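Local coordinates for sensor protein (Bacillus halodurans, PDB 3O5Y) that probably transfers phosphate from ATP to a protein histidine as a two-component sensor kinase, of which this chain is the GAF domain, at residues F28-A32 and R108-L112; I55-L61 and N82-K86; T71-T77 and K95-P101; Y103-V109 and A138-E142. All blocks are in the same frame, centred on the assembly; numbering follows the deposited sequence.

Contact 1 of 4, residues F28-A32 and R108-L112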
loop_
_atom_site.group_PDB
_atom_site.type_symbol
_atom_site.label_atom_id
_atom_site.label_comp_id
_atom_site.label_asym_id
_atom_site.label_seq_id
_atom_site.Cartn_x
_atom_site.Cartn_y
_atom_site.Cartn_z
ATOM N N PHE A 28 1.358 4.565 -1.546
ATOM C CA PHE A 28 2.124 4.399 -0.350
ATOM C C PHE A 28 1.596 5.370 0.685
ATOM O O PHE A 28 1.317 6.538 0.381
ATOM C CB PHE A 28 3.621 4.604 -0.616
ATOM C CG PHE A 28 4.404 4.828 0.626
ATOM C CD1 PHE A 28 4.638 3.778 1.515
ATOM C CD2 PHE A 28 4.849 6.102 0.960
ATOM C CE1 PHE A 28 5.324 3.987 2.706
ATOM C CE2 PHE A 28 5.546 6.319 2.154
ATOM C CZ PHE A 28 5.778 5.247 3.030
ATOM N N LEU A 29 1.445 4.885 1.908
ATOM C CA LEU A 29 0.920 5.706 2.976
ATOM C C LEU A 29 1.890 5.755 4.124
ATOM O O LEU A 29 2.563 4.772 4.421
ATOM C CB LEU A 29 -0.449 5.212 3.423
ATOM C CG LEU A 29 -1.502 5.244 2.312
ATOM C CD1 LEU A 29 -1.559 3.916 1.572
ATOM C CD2 LEU A 29 -2.872 5.600 2.872
ATOM N N LEU A 30 1.971 6.915 4.758
ATOM C CA LEU A 30 2.996 7.167 5.746
ATOM C C LEU A 30 2.333 7.357 7.095
ATOM O O LEU A 30 1.373 8.100 7.232
ATOM C CB LEU A 30 3.792 8.428 5.390
ATOM C CG LEU A 30 5.288 8.568 5.729
ATOM C CD1 LEU A 30 5.674 10.040 6.044
ATOM C CD2 LEU A 30 5.816 7.634 6.855
ATOM N N LEU A 31 2.848 6.665 8.092
ATOM C CA LEU A 31 2.402 6.861 9.439
ATOM C C LEU A 31 3.374 7.821 10.129
ATOM O O LEU A 31 4.557 7.515 10.278
ATOM C CB LEU A 31 2.336 5.517 10.162
ATOM C CG LEU A 31 1.730 5.569 11.556
ATOM C CD1 LEU A 31 0.261 5.939 11.472
ATOM C CD2 LEU A 31 1.897 4.238 12.249
ATOM N N ALA A 32 2.876 9.000 10.488
ATOM C CA ALA A 32 3.549 9.899 11.432
ATOM C C ALA A 32 2.537 10.363 12.484
ATOM O O ALA A 32 1.374 10.625 12.157
ATOM C CB ALA A 32 4.160 11.096 10.712
ATOM N N ARG A 108 5.930 0.939 13.383
ATOM C CA ARG A 108 5.172 0.929 12.143
ATOM C C ARG A 108 5.539 2.181 11.400
ATOM O O ARG A 108 5.675 3.247 11.994
ATOM C CB ARG A 108 3.685 0.965 12.422
ATOM C CG ARG A 108 3.195 -0.141 13.284
ATOM C CD ARG A 108 2.267 0.442 14.295
ATOM N NE ARG A 108 1.052 -0.345 14.388
ATOM C CZ ARG A 108 -0.093 0.118 14.873
ATOM N NH1 ARG A 108 -1.161 -0.678 14.909
ATOM N NH2 ARG A 108 -0.168 1.380 15.314
ATOM N N VAL A 109 5.676 2.041 10.092
ATOM C CA VAL A 109 6.200 3.088 9.238
ATOM C C VAL A 109 5.135 3.551 8.249
ATOM O O VAL A 109 5.040 4.736 7.936
ATOM C CB VAL A 109 7.469 2.570 8.505
ATOM C CG1 VAL A 109 7.767 3.361 7.242
ATOM C CG2 VAL A 109 8.644 2.607 9.431
ATOM N N GLY A 110 4.326 2.621 7.754
ATOM C CA GLY A 110 3.335 2.988 6.746
ATOM C C GLY A 110 2.648 1.792 6.147
ATOM O O GLY A 110 2.632 0.712 6.741
ATOM N N VAL A 111 2.062 1.987 4.973
ATOM C CA VAL A 111 1.336 0.932 4.287
ATOM C C VAL A 111 1.651 0.998 2.805
ATOM O O VAL A 111 1.782 2.094 2.238
ATOM C CB VAL A 111 -0.201 1.028 4.544
ATOM C CG1 VAL A 111 -1.009 0.134 3.577
ATOM C CG2 VAL A 111 -0.520 0.654 5.981
ATOM N N LEU A 112 1.821 -0.177 2.190
ATOM C CA LEU A 112 1.886 -0.284 0.728
ATOM C C LEU A 112 0.626 -0.978 0.215
ATOM O O LEU A 112 0.276 -2.075 0.667
ATOM C CB LEU A 112 3.135 -1.038 0.287
ATOM C CG LEU A 112 3.456 -1.036 -1.209
ATOM C CD1 LEU A 112 3.937 0.344 -1.617
ATOM C CD2 LEU A 112 4.535 -2.037 -1.529
#
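The F28 ring meets the backbone of V111 obliquely, its CD1 lying 3.4 Å from V111 O, while I102 of strand 96-103 and I10 of helix 6-20 also touch this side chain. With CG turned anti to the backbone N (chi1 164°), the ring swings beside its own carbonyl carbon and along the neighbouring strand, and F28 CB comes within 4.4 Å of L112 CD1. The other flat group, the R108 guanidinium, turns elsewhere and makes a salt bridge through NH1 with D67; only the base of that side chain joins the contact, L31 CD2 reaching R108 CB at 3.7 Å. L31 CB also lies against V109 O, and L30 CD2 comes up to the same oxygen at 3.2 Å.

These are the two central strands of the antiparallel GAF sheet, far apart in sequence. L29 and V111 form a hydrogen-bonded pair: L29 N gives to V111 O at 2.8 Å, and V111 N returns a bond to L29 O at 2.9 Å. Next along, L31 N bonds to V109 O. V109 and G110 together face I102, a classic beta bulge; G110 CA makes a CA-H...O contact with L29 O at 3.0 Å, and a CB on this residue would run into that same oxygen. On one face of the sheet F28, L30 and L112 meet helix 6-20; on the other, L29 and V111 pack against Y62 and L66 of helix 61-68, with a bound acetate about 5 Å from the L29 side chain.

Contact 2 of 4, residues I55-L61 and N82-K86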
loop_
_atom_site.group_PDB
_atom_site.type_symbol
_atom_site.label_atom_id
_atom_site.label_comp_id
_atom_site.label_asym_id
_atom_site.label_seq_id
_atom_site.Cartn_x
_atom_site.Cartn_y
_atom_site.Cartn_z
ATOM N N ILE A 55 -6.314 8.651 6.716
ATOM C CA ILE A 55 -7.116 7.438 6.723
ATOM C C ILE A 55 -7.558 7.180 8.165
ATOM O O ILE A 55 -6.715 6.985 9.047
ATOM C CB ILE A 55 -6.312 6.237 6.186
ATOM C CG1 ILE A 55 -5.646 6.585 4.845
ATOM C CG2 ILE A 55 -7.174 4.963 6.148
ATOM C CD1 ILE A 55 -6.602 6.950 3.676
ATOM N N PRO A 56 -8.884 7.226 8.414
ATOM C CA PRO A 56 -9.433 6.946 9.736
ATOM C C PRO A 56 -9.315 5.469 10.032
ATOM O O PRO A 56 -9.272 4.656 9.102
ATOM C CB PRO A 56 -10.913 7.326 9.588
ATOM C CG PRO A 56 -11.192 7.194 8.130
ATOM C CD PRO A 56 -9.932 7.635 7.459
ATOM N N LYS A 57 -9.272 5.131 11.315
ATOM C CA LYS A 57 -9.136 3.754 11.747
ATOM C C LYS A 57 -10.403 2.942 11.525
ATOM O O LYS A 57 -10.329 1.778 11.123
ATOM C CB LYS A 57 -8.716 3.682 13.222
ATOM C CG LYS A 57 -7.310 4.224 13.479
ATOM C CD LYS A 57 -6.767 3.809 14.835
ATOM C CE LYS A 57 -5.512 4.620 15.153
ATOM N NZ LYS A 57 -4.736 4.136 16.337
ATOM N N GLU A 58 -11.565 3.535 11.782
ATOM C CA GLU A 58 -12.808 2.771 11.725
ATOM C C GLU A 58 -13.038 2.166 10.330
ATOM O O GLU A 58 -12.983 2.865 9.318
ATOM C CB GLU A 58 -14.001 3.622 12.167
ATOM C CG GLU A 58 -15.280 2.829 12.437
ATOM C CD GLU A 58 -15.234 1.991 13.717
ATOM O OE1 GLU A 58 -15.983 0.986 13.826
ATOM O OE2 GLU A 58 -14.446 2.330 14.618
ATOM N N GLN A 59 -13.271 0.858 10.302
ATOM C CA GLN A 59 -13.568 0.122 9.077
ATOM C C GLN A 59 -12.444 0.203 8.049
ATOM O O GLN A 59 -12.685 0.009 6.850
ATOM C CB GLN A 59 -14.880 0.618 8.463
ATOM C CG GLN A 59 -16.122 0.051 9.131
ATOM C CD GLN A 59 -17.420 0.590 8.537
ATOM O OE1 GLN A 59 -17.504 0.918 7.337
ATOM N NE2 GLN A 59 -18.449 0.679 9.377
ATOM N N SER A 60 -11.220 0.474 8.507
ATOM C CA SER A 60 -10.105 0.684 7.579
ATOM C C SER A 60 -9.278 -0.577 7.293
ATOM O O SER A 60 -8.701 -1.178 8.209
ATOM C CB SER A 60 -9.194 1.803 8.068
ATOM O OG SER A 60 -7.953 1.763 7.376
ATOM N N LEU A 61 -9.206 -0.961 6.018
ATOM C CA LEU A 61 -8.418 -2.139 5.621
ATOM C C LEU A 61 -6.937 -1.879 5.919
ATOM O O LEU A 61 -6.246 -2.750 6.461
ATOM C CB LEU A 61 -8.592 -2.443 4.132
ATOM C CG LEU A 61 -8.528 -3.895 3.628
ATOM C CD1 LEU A 61 -8.205 -3.947 2.146
ATOM C CD2 LEU A 61 -7.535 -4.706 4.355
ATOM N N ASN A 82 -17.488 -4.293 2.767
ATOM C CA ASN A 82 -17.131 -2.888 2.649
ATOM C C ASN A 82 -16.032 -2.524 3.653
ATOM O O ASN A 82 -15.881 -3.161 4.704
ATOM C CB ASN A 82 -18.363 -1.975 2.820
ATOM C CG ASN A 82 -18.087 -0.504 2.402
ATOM O OD1 ASN A 82 -17.495 -0.244 1.336
ATOM N ND2 ASN A 82 -18.517 0.456 3.247
ATOM N N PHE A 83 -15.247 -1.520 3.286
ATOM C CA PHE A 83 -14.229 -0.956 4.154
ATOM C C PHE A 83 -13.984 0.466 3.689
ATOM O O PHE A 83 -14.394 0.843 2.586
ATOM C CB PHE A 83 -12.936 -1.805 4.172
ATOM C CG PHE A 83 -12.459 -2.248 2.804
ATOM C CD1 PHE A 83 -11.507 -1.503 2.108
ATOM C CD2 PHE A 83 -12.947 -3.431 2.226
ATOM C CE1 PHE A 83 -11.057 -1.928 0.855
ATOM C CE2 PHE A 83 -12.513 -3.861 0.976
ATOM C CZ PHE A 83 -11.573 -3.106 0.284
ATOM N N TYR A 84 -13.346 1.269 4.529
ATOM C CA TYR A 84 -13.243 2.688 4.253
ATOM C C TYR A 84 -12.597 2.953 2.904
ATOM O O TYR A 84 -13.041 3.831 2.171
ATOM C CB TYR A 84 -12.488 3.422 5.359
ATOM C CG TYR A 84 -12.218 4.851 5.002
ATOM C CD1 TYR A 84 -10.990 5.241 4.463
ATOM C CD2 TYR A 84 -13.207 5.810 5.153
ATOM C CE1 TYR A 84 -10.757 6.575 4.102
ATOM C CE2 TYR A 84 -12.990 7.125 4.809
ATOM C CZ TYR A 84 -11.766 7.509 4.286
ATOM O OH TYR A 84 -11.576 8.830 3.947
ATOM N N GLU A 85 -11.559 2.198 2.565
ATOM C CA GLU A 85 -10.797 2.491 1.348
ATOM C C GLU A 85 -11.491 2.038 0.062
ATOM O O GLU A 85 -11.126 2.477 -1.034
ATOM C CB GLU A 85 -9.403 1.868 1.431
ATOM C CG GLU A 85 -8.564 2.365 2.594
ATOM C CD GLU A 85 -8.794 1.617 3.897
ATOM O OE1 GLU A 85 -9.820 0.907 4.049
ATOM O OE2 GLU A 85 -7.943 1.755 4.801
ATOM N N LYS A 86 -12.486 1.166 0.199
ATOM C CA LYS A 86 -13.046 0.446 -0.936
ATOM C C LYS A 86 -13.547 1.337 -2.072
ATOM O O LYS A 86 -13.087 1.204 -3.203
ATOM C CB LYS A 86 -14.135 -0.523 -0.485
ATOM C CG LYS A 86 -14.723 -1.341 -1.614
ATOM C CD LYS A 86 -15.396 -2.604 -1.109
ATOM C CE LYS A 86 -16.290 -3.177 -2.200
ATOM N NZ LYS A 86 -16.432 -4.664 -2.102
#
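Q59 O, at the third position of a type II beta turn from K57 to S60, accepts a 2.7 Å hydrogen bond from Y84 N, which approaches from above the carbonyl plane, and so ties together two irregular segments that each lead into a helix. S60 is the N-cap of helix 61-68. Its OG, set anti to its own backbone N (chi1 165°), gives to E85 OE2 at 2.6 Å and also caps W63 N.

The E85 carboxylate faces the start of that helix and uses both oxygens. OE1 takes L61 N at 2.8 Å, OE2 takes S60 OG and, beyond the two segments, Y62 N; the two partners S60 OG and L61 N arrive on the syn sides, somewhat out of the carboxylate plane. A bend at chi2 (86°) brings the group back over the helix end, where the first N-H groups of the helix would be expected to favour its negative charge. An alanine in place of E85 is likely to leave the N-H groups of L61 and Y62 without this acceptor and S60 OG freer to turn.

Apolar contacts lie to both sides of this polar centre. The F83 ring is held between L61 CD1, offset toward the rim on one face, and K86 CB over the middle of the opposite face. I55 CG2 reaches Y84 CD1 obliquely at 4.2 Å and comes within 3.6 Å of E85 OE2. P56 lies across Y84 at about a right angle, its CG forming a CH-pi contact 3.7 Å from the ring centroid and only 9° off the normal.

Contact 3 of 4, residues T71-T77 and K95-P101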
loop_
_atom_site.group_PDB
_atom_site.type_symbol
_atom_site.label_atom_id
_atom_site.label_comp_id
_atom_site.label_asym_id
_atom_site.label_seq_id
_atom_site.Cartn_x
_atom_site.Cartn_y
_atom_site.Cartn_z
ATOM N N THR A 71 0.051 -9.097 6.166
ATOM C CA THR A 71 -0.336 -8.751 4.820
ATOM C C THR A 71 -1.770 -9.207 4.567
ATOM O O THR A 71 -2.126 -10.358 4.831
ATOM C CB THR A 71 0.622 -9.376 3.797
ATOM O OG1 THR A 71 1.905 -8.764 3.927
ATOM C CG2 THR A 71 0.129 -9.168 2.388
ATOM N N ILE A 72 -2.592 -8.298 4.060
ATOM C CA ILE A 72 -3.984 -8.619 3.803
ATOM C C ILE A 72 -4.298 -8.551 2.320
ATOM O O ILE A 72 -3.945 -7.594 1.649
ATOM C CB ILE A 72 -4.939 -7.696 4.566
ATOM C CG1 ILE A 72 -4.780 -7.923 6.073
ATOM C CG2 ILE A 72 -6.385 -7.950 4.117
ATOM C CD1 ILE A 72 -5.633 -7.016 6.953
ATOM N N PHE A 73 -4.965 -9.580 1.821
ATOM C CA PHE A 73 -5.480 -9.550 0.482
ATOM C C PHE A 73 -7.006 -9.442 0.471
ATOM O O PHE A 73 -7.689 -10.164 1.181
ATOM C CB PHE A 73 -5.062 -10.793 -0.284
ATOM C CG PHE A 73 -5.715 -10.899 -1.617
ATOM C CD1 PHE A 73 -5.236 -10.158 -2.693
ATOM C CD2 PHE A 73 -6.852 -11.702 -1.790
ATOM C CE1 PHE A 73 -5.847 -10.245 -3.941
ATOM C CE2 PHE A 73 -7.474 -11.798 -3.023
ATOM C CZ PHE A 73 -6.978 -11.074 -4.107
ATOM N N ARG A 74 -7.528 -8.565 -0.379
ATOM C CA ARG A 74 -8.964 -8.432 -0.506
ATOM C C ARG A 74 -9.397 -8.263 -1.941
ATOM O O ARG A 74 -8.905 -7.404 -2.663
ATOM C CB ARG A 74 -9.486 -7.274 0.352
ATOM C CG ARG A 74 -10.729 -7.637 1.131
ATOM C CD ARG A 74 -10.435 -8.305 2.503
ATOM N NE ARG A 74 -11.135 -7.542 3.529
ATOM C CZ ARG A 74 -10.863 -7.568 4.829
ATOM N NH1 ARG A 74 -11.561 -6.790 5.655
ATOM N NH2 ARG A 74 -9.906 -8.362 5.308
ATOM N N SER A 75 -10.313 -9.124 -2.339
ATOM C CA SER A 75 -11.059 -8.992 -3.572
ATOM C C SER A 75 -12.030 -7.806 -3.431
ATOM O O SER A 75 -12.684 -7.648 -2.396
ATOM C CB SER A 75 -11.834 -10.292 -3.807
ATOM O OG SER A 75 -12.069 -10.515 -5.175
ATOM N N LEU A 76 -12.112 -6.964 -4.454
ATOM C CA LEU A 76 -12.956 -5.775 -4.384
ATOM C C LEU A 76 -14.353 -6.039 -4.968
ATOM O O LEU A 76 -15.162 -5.122 -5.120
ATOM C CB LEU A 76 -12.282 -4.610 -5.117
ATOM C CG LEU A 76 -11.577 -3.450 -4.400
ATOM C CD1 LEU A 76 -10.933 -3.862 -3.111
ATOM C CD2 LEU A 76 -10.546 -2.820 -5.316
ATOM N N THR A 77 -14.626 -7.292 -5.302
ATOM C CA THR A 77 -15.866 -7.638 -5.979
ATOM C C THR A 77 -16.882 -8.247 -5.027
ATOM O O THR A 77 -18.026 -8.457 -5.421
ATOM C CB THR A 77 -15.646 -8.658 -7.094
ATOM O OG1 THR A 77 -15.109 -9.856 -6.522
ATOM C CG2 THR A 77 -14.712 -8.110 -8.160
ATOM N N LYS A 95 -9.859 -4.297 -9.016
ATOM C CA LYS A 95 -10.718 -5.413 -8.638
ATOM C C LYS A 95 -10.148 -6.209 -7.465
ATOM O O LYS A 95 -10.788 -7.122 -6.943
ATOM C CB LYS A 95 -10.974 -6.321 -9.848
ATOM C CG LYS A 95 -11.944 -5.709 -10.860
ATOM C CD LYS A 95 -12.519 -6.762 -11.829
ATOM C CE LYS A 95 -13.661 -6.172 -12.695
ATOM N NZ LYS A 95 -14.775 -5.587 -11.868
ATOM N N SER A 96 -8.957 -5.817 -7.029
ATOM C CA SER A 96 -8.144 -6.616 -6.130
ATOM C C SER A 96 -7.163 -5.688 -5.436
ATOM O O SER A 96 -6.593 -4.819 -6.073
ATOM C CB SER A 96 -7.391 -7.642 -6.969
ATOM O OG SER A 96 -6.360 -8.260 -6.244
ATOM N N ILE A 97 -6.968 -5.859 -4.134
ATOM C CA ILE A 97 -5.999 -5.050 -3.410
ATOM C C ILE A 97 -5.135 -5.912 -2.479
ATOM O O ILE A 97 -5.649 -6.797 -1.768
ATOM C CB ILE A 97 -6.670 -3.811 -2.696
ATOM C CG1 ILE A 97 -5.631 -2.731 -2.375
ATOM C CG2 ILE A 97 -7.487 -4.206 -1.459
ATOM C CD1 ILE A 97 -5.248 -1.871 -3.586
ATOM N N LEU A 98 -3.822 -5.687 -2.538
ATOM C CA LEU A 98 -2.868 -6.300 -1.620
ATOM C C LEU A 98 -2.291 -5.181 -0.747
ATOM O O LEU A 98 -1.801 -4.184 -1.250
ATOM C CB LEU A 98 -1.750 -6.994 -2.393
ATOM C CG LEU A 98 -0.682 -7.678 -1.539
ATOM C CD1 LEU A 98 -1.316 -8.846 -0.774
ATOM C CD2 LEU A 98 0.505 -8.143 -2.369
ATOM N N VAL A 99 -2.393 -5.346 0.559
ATOM C CA VAL A 99 -2.080 -4.312 1.514
ATOM C C VAL A 99 -0.934 -4.844 2.386
ATOM O O VAL A 99 -1.089 -5.782 3.165
ATOM C CB VAL A 99 -3.344 -3.946 2.368
ATOM C CG1 VAL A 99 -3.043 -2.792 3.295
ATOM C CG2 VAL A 99 -4.533 -3.595 1.472
ATOM N N ILE A 100 0.240 -4.270 2.208
ATOM C CA ILE A 100 1.386 -4.666 2.975
ATOM C C ILE A 100 1.698 -3.585 3.989
ATOM O O ILE A 100 2.061 -2.485 3.591
ATOM C CB ILE A 100 2.625 -4.832 2.054
ATOM C CG1 ILE A 100 2.312 -5.847 0.949
ATOM C CG2 ILE A 100 3.873 -5.224 2.905
ATOM C CD1 ILE A 100 3.479 -6.138 0.001
ATOM N N PRO A 101 1.566 -3.894 5.290
ATOM C CA PRO A 101 1.959 -2.929 6.317
ATOM C C PRO A 101 3.483 -2.814 6.335
ATOM O O PRO A 101 4.181 -3.816 6.268
ATOM C CB PRO A 101 1.461 -3.563 7.613
ATOM C CG PRO A 101 1.529 -5.059 7.350
ATOM C CD PRO A 101 1.263 -5.227 5.856
#
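Strand 72-75, the outermost at its end of the GAF sheet, is joined here to strand 96-103 in an antiparallel ladder. I72 with V99 and R74 with I97 are the hydrogen-bonded pairs, each closed by two backbone bonds; R74 N to I97 O is 2.9 Å and nearly straight. Past the last pair, L76 N still reaches K95 O at 2.8 Å, where K95 and S96 together face R116 in a classic beta bulge.

On one face, CG anti to the backbone N (chi1 172°) lays the F73 ring along strand 96-103, with S96 OG at its edge, 3.1 Å from F73 CE1. The T71 and L98 side chains cross obliquely, CG2 of T71 meeting CD1 of L98 at 3.5 Å. On the other face L76 CD1 meets I97 CG2 at 3.8 Å, and R74 CB lies by the same methyl, while the R74 guanidinium leads off to a long, weak ion pair with D81.

The I72, I97 and V99 face packs on L61, Y62 and S64 of helix 61-68; L98 and I100 turn to L127, L130 and T134 of helix 124-142, and strand 108-116 lies on the other side of strand 96-103 from strand 72-75, V99 touching V111.

Contact 4 of 4, residues Y103-V109 and A138-E142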
loop_
_atom_site.group_PDB
_atom_site.type_symbol
_atom_site.label_atom_id
_atom_site.label_comp_id
_atom_site.label_asym_id
_atom_site.label_seq_id
_atom_site.Cartn_x
_atom_site.Cartn_y
_atom_site.Cartn_z
ATOM N N TYR A 103 6.669 -2.072 8.377
ATOM C CA TYR A 103 7.253 -1.833 9.697
ATOM C C TYR A 103 8.713 -2.191 9.847
ATOM O O TYR A 103 9.209 -3.106 9.207
ATOM C CB TYR A 103 6.402 -2.397 10.850
ATOM C CG TYR A 103 6.092 -3.874 10.862
ATOM C CD1 TYR A 103 6.518 -4.682 11.926
ATOM C CD2 TYR A 103 5.305 -4.458 9.870
ATOM C CE1 TYR A 103 6.198 -6.072 11.979
ATOM C CE2 TYR A 103 4.987 -5.841 9.903
ATOM C CZ TYR A 103 5.438 -6.636 10.958
ATOM O OH TYR A 103 5.126 -7.982 10.990
ATOM N N SER A 104 9.388 -1.448 10.712
ATOM C CA SER A 104 10.779 -1.707 11.034
ATOM C C SER A 104 10.865 -2.430 12.365
ATOM O O SER A 104 9.846 -2.734 12.990
ATOM C CB SER A 104 11.513 -0.393 11.164
ATOM O OG SER A 104 11.198 0.158 12.416
ATOM N N LYS A 105 12.088 -2.689 12.812
ATOM C CA LYS A 105 12.296 -3.340 14.103
ATOM C C LYS A 105 11.764 -2.492 15.263
ATOM O O LYS A 105 11.440 -3.022 16.316
ATOM C CB LYS A 105 13.783 -3.625 14.299
ATOM C CG LYS A 105 14.615 -2.364 14.338
ATOM C CD LYS A 105 16.034 -2.646 14.694
ATOM C CE LYS A 105 16.727 -1.358 15.100
ATOM N NZ LYS A 105 18.066 -1.698 15.520
ATOM N N ASN A 106 11.683 -1.176 15.060
ATOM C CA ASN A 106 11.258 -0.245 16.112
ATOM C C ASN A 106 9.790 0.124 16.065
ATOM O O ASN A 106 9.139 0.165 17.109
ATOM C CB ASN A 106 12.040 1.063 16.040
ATOM C CG ASN A 106 13.489 0.894 16.379
ATOM O OD1 ASN A 106 13.848 0.255 17.383
ATOM N ND2 ASN A 106 14.351 1.471 15.540
ATOM N N LYS A 107 9.280 0.432 14.869
ATOM C CA LYS A 107 7.933 1.011 14.733
ATOM C C LYS A 107 7.231 0.664 13.419
ATOM O O LYS A 107 7.848 0.159 12.470
ATOM C CB LYS A 107 8.008 2.538 14.864
ATOM C CG LYS A 107 8.775 3.186 13.698
ATOM C CD LYS A 107 8.811 4.708 13.805
ATOM C CE LYS A 107 9.631 5.299 12.666
ATOM N NZ LYS A 107 9.132 6.664 12.340
ATOM N N ARG A 108 5.930 0.939 13.383
ATOM C CA ARG A 108 5.172 0.929 12.143
ATOM C C ARG A 108 5.539 2.181 11.400
ATOM O O ARG A 108 5.675 3.247 11.994
ATOM C CB ARG A 108 3.685 0.965 12.422
ATOM C CG ARG A 108 3.195 -0.141 13.284
ATOM C CD ARG A 108 2.267 0.442 14.295
ATOM N NE ARG A 108 1.052 -0.345 14.388
ATOM C CZ ARG A 108 -0.093 0.118 14.873
ATOM N NH1 ARG A 108 -1.161 -0.678 14.909
ATOM N NH2 ARG A 108 -0.168 1.380 15.314
ATOM N N VAL A 109 5.676 2.041 10.092
ATOM C CA VAL A 109 6.200 3.088 9.238
ATOM C C VAL A 109 5.135 3.551 8.249
ATOM O O VAL A 109 5.040 4.736 7.936
ATOM C CB VAL A 109 7.469 2.570 8.505
ATOM C CG1 VAL A 109 7.767 3.361 7.242
ATOM C CG2 VAL A 109 8.644 2.607 9.431
ATOM N N ALA A 138 11.247 -0.280 4.874
ATOM C CA ALA A 138 10.976 0.252 6.205
ATOM C C ALA A 138 12.242 0.761 6.891
ATOM O O ALA A 138 12.199 1.791 7.565
ATOM C CB ALA A 138 10.307 -0.793 7.064
ATOM N N VAL A 139 13.353 0.037 6.719
ATOM C CA VAL A 139 14.629 0.473 7.272
ATOM C C VAL A 139 15.081 1.794 6.620
ATOM O O VAL A 139 15.452 2.748 7.321
ATOM C CB VAL A 139 15.736 -0.593 7.118
ATOM C CG1 VAL A 139 17.071 -0.048 7.645
ATOM C CG2 VAL A 139 15.342 -1.899 7.814
ATOM N N SER A 140 15.016 1.835 5.290
ATOM C CA SER A 140 15.418 2.985 4.490
ATOM C C SER A 140 14.608 4.230 4.819
ATOM O O SER A 140 15.152 5.327 4.851
ATOM C CB SER A 140 15.262 2.660 2.994
ATOM O OG SER A 140 16.129 1.597 2.600
ATOM N N ILE A 141 13.309 4.062 5.048
ATOM C CA ILE A 141 12.442 5.198 5.363
ATOM C C ILE A 141 12.751 5.714 6.758
ATOM O O ILE A 141 12.800 6.922 6.993
ATOM C CB ILE A 141 10.941 4.834 5.238
ATOM C CG1 ILE A 141 10.564 4.639 3.775
ATOM C CG2 ILE A 141 10.045 5.915 5.851
ATOM C CD1 ILE A 141 9.164 4.109 3.567
ATOM N N GLU A 142 12.963 4.783 7.681
ATOM C CA GLU A 142 13.227 5.111 9.069
ATOM C C GLU A 142 14.536 5.884 9.175
ATOM O O GLU A 142 14.649 6.818 9.972
ATOM C CB GLU A 142 13.288 3.827 9.906
ATOM C CG GLU A 142 13.286 4.074 11.401
ATOM C CD GLU A 142 12.969 2.829 12.201
ATOM O OE1 GLU A 142 13.901 2.092 12.563
ATOM O OE2 GLU A 142 11.777 2.612 12.494
#
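Hydrogen bonds centre on E142, which meets S104 and N106 at the turn of the hairpin joining strands 96-103 and 108-116. S104 OG gives to E142 OE2 at 2.5 Å and N106 ND2 to E142 OE1 at 3.1 Å, each well out of the carboxylate plane and from opposite sides of it. The amide of N106 is turned only 26° from the plane of that carboxylate. The serine hydroxyl also accepts from N106 N and from K107 N in an ST turn and ST motif, and S104 N bonds K107 O, so the turn is fixed from within while one of its atoms grips the helix. E142 reaches this far because its chain runs out extended, CG anti to the backbone N (chi1 -169°).

Aliphatic and van der Waals contacts surround this. K107 slides past E142 in the opposite direction, its CG 3.3 Å from OE2. A138 CB rests on Y103 O at 3.3 Å. Nearer the sheet, V109 CG1 meets I141 CG2 at 3.7 Å; I141 also reaches F28 on strand 25-32, and A138 touches I102.

Charge adds a longer-range term: K107 NZ stands 4.8 Å from E142 OE2, of opposite sign but not in contact. An alanine in place of E142 would probably leave S104 OG and N106 ND2 without their acceptor and the K107 chain without its neighbour. Two neutral donors and a nearby lysine probably favour the ionised carboxylate, which ties the last turn of helix 124-142 to the hairpin, the apolar contacts of V109 lying on the sheet side.

In the fold
Contact 1 is the buried centre of the sheet; contacts 2, 3 and 4 are only partly buried. Contacts 1, 3 and 4 all engage the same sheet: contact 3 continues it to an outer strand, with L112 O and I100 N probably hydrogen-bonded between the two, while contact 4 shares R108 and V109 with contact 1. Contacts 1 and 3 rest mainly on backbone ladders with apolar side chains, whereas contacts 2 and 4 each turn on a glutamate that takes a serine hydroxyl. Contact 2 lies across the N-terminal end of helix 61-68 and touches contact 3 through L61 and F83, whereas contact 4, its centre about 23 Å from that of contact 2, does not touch it.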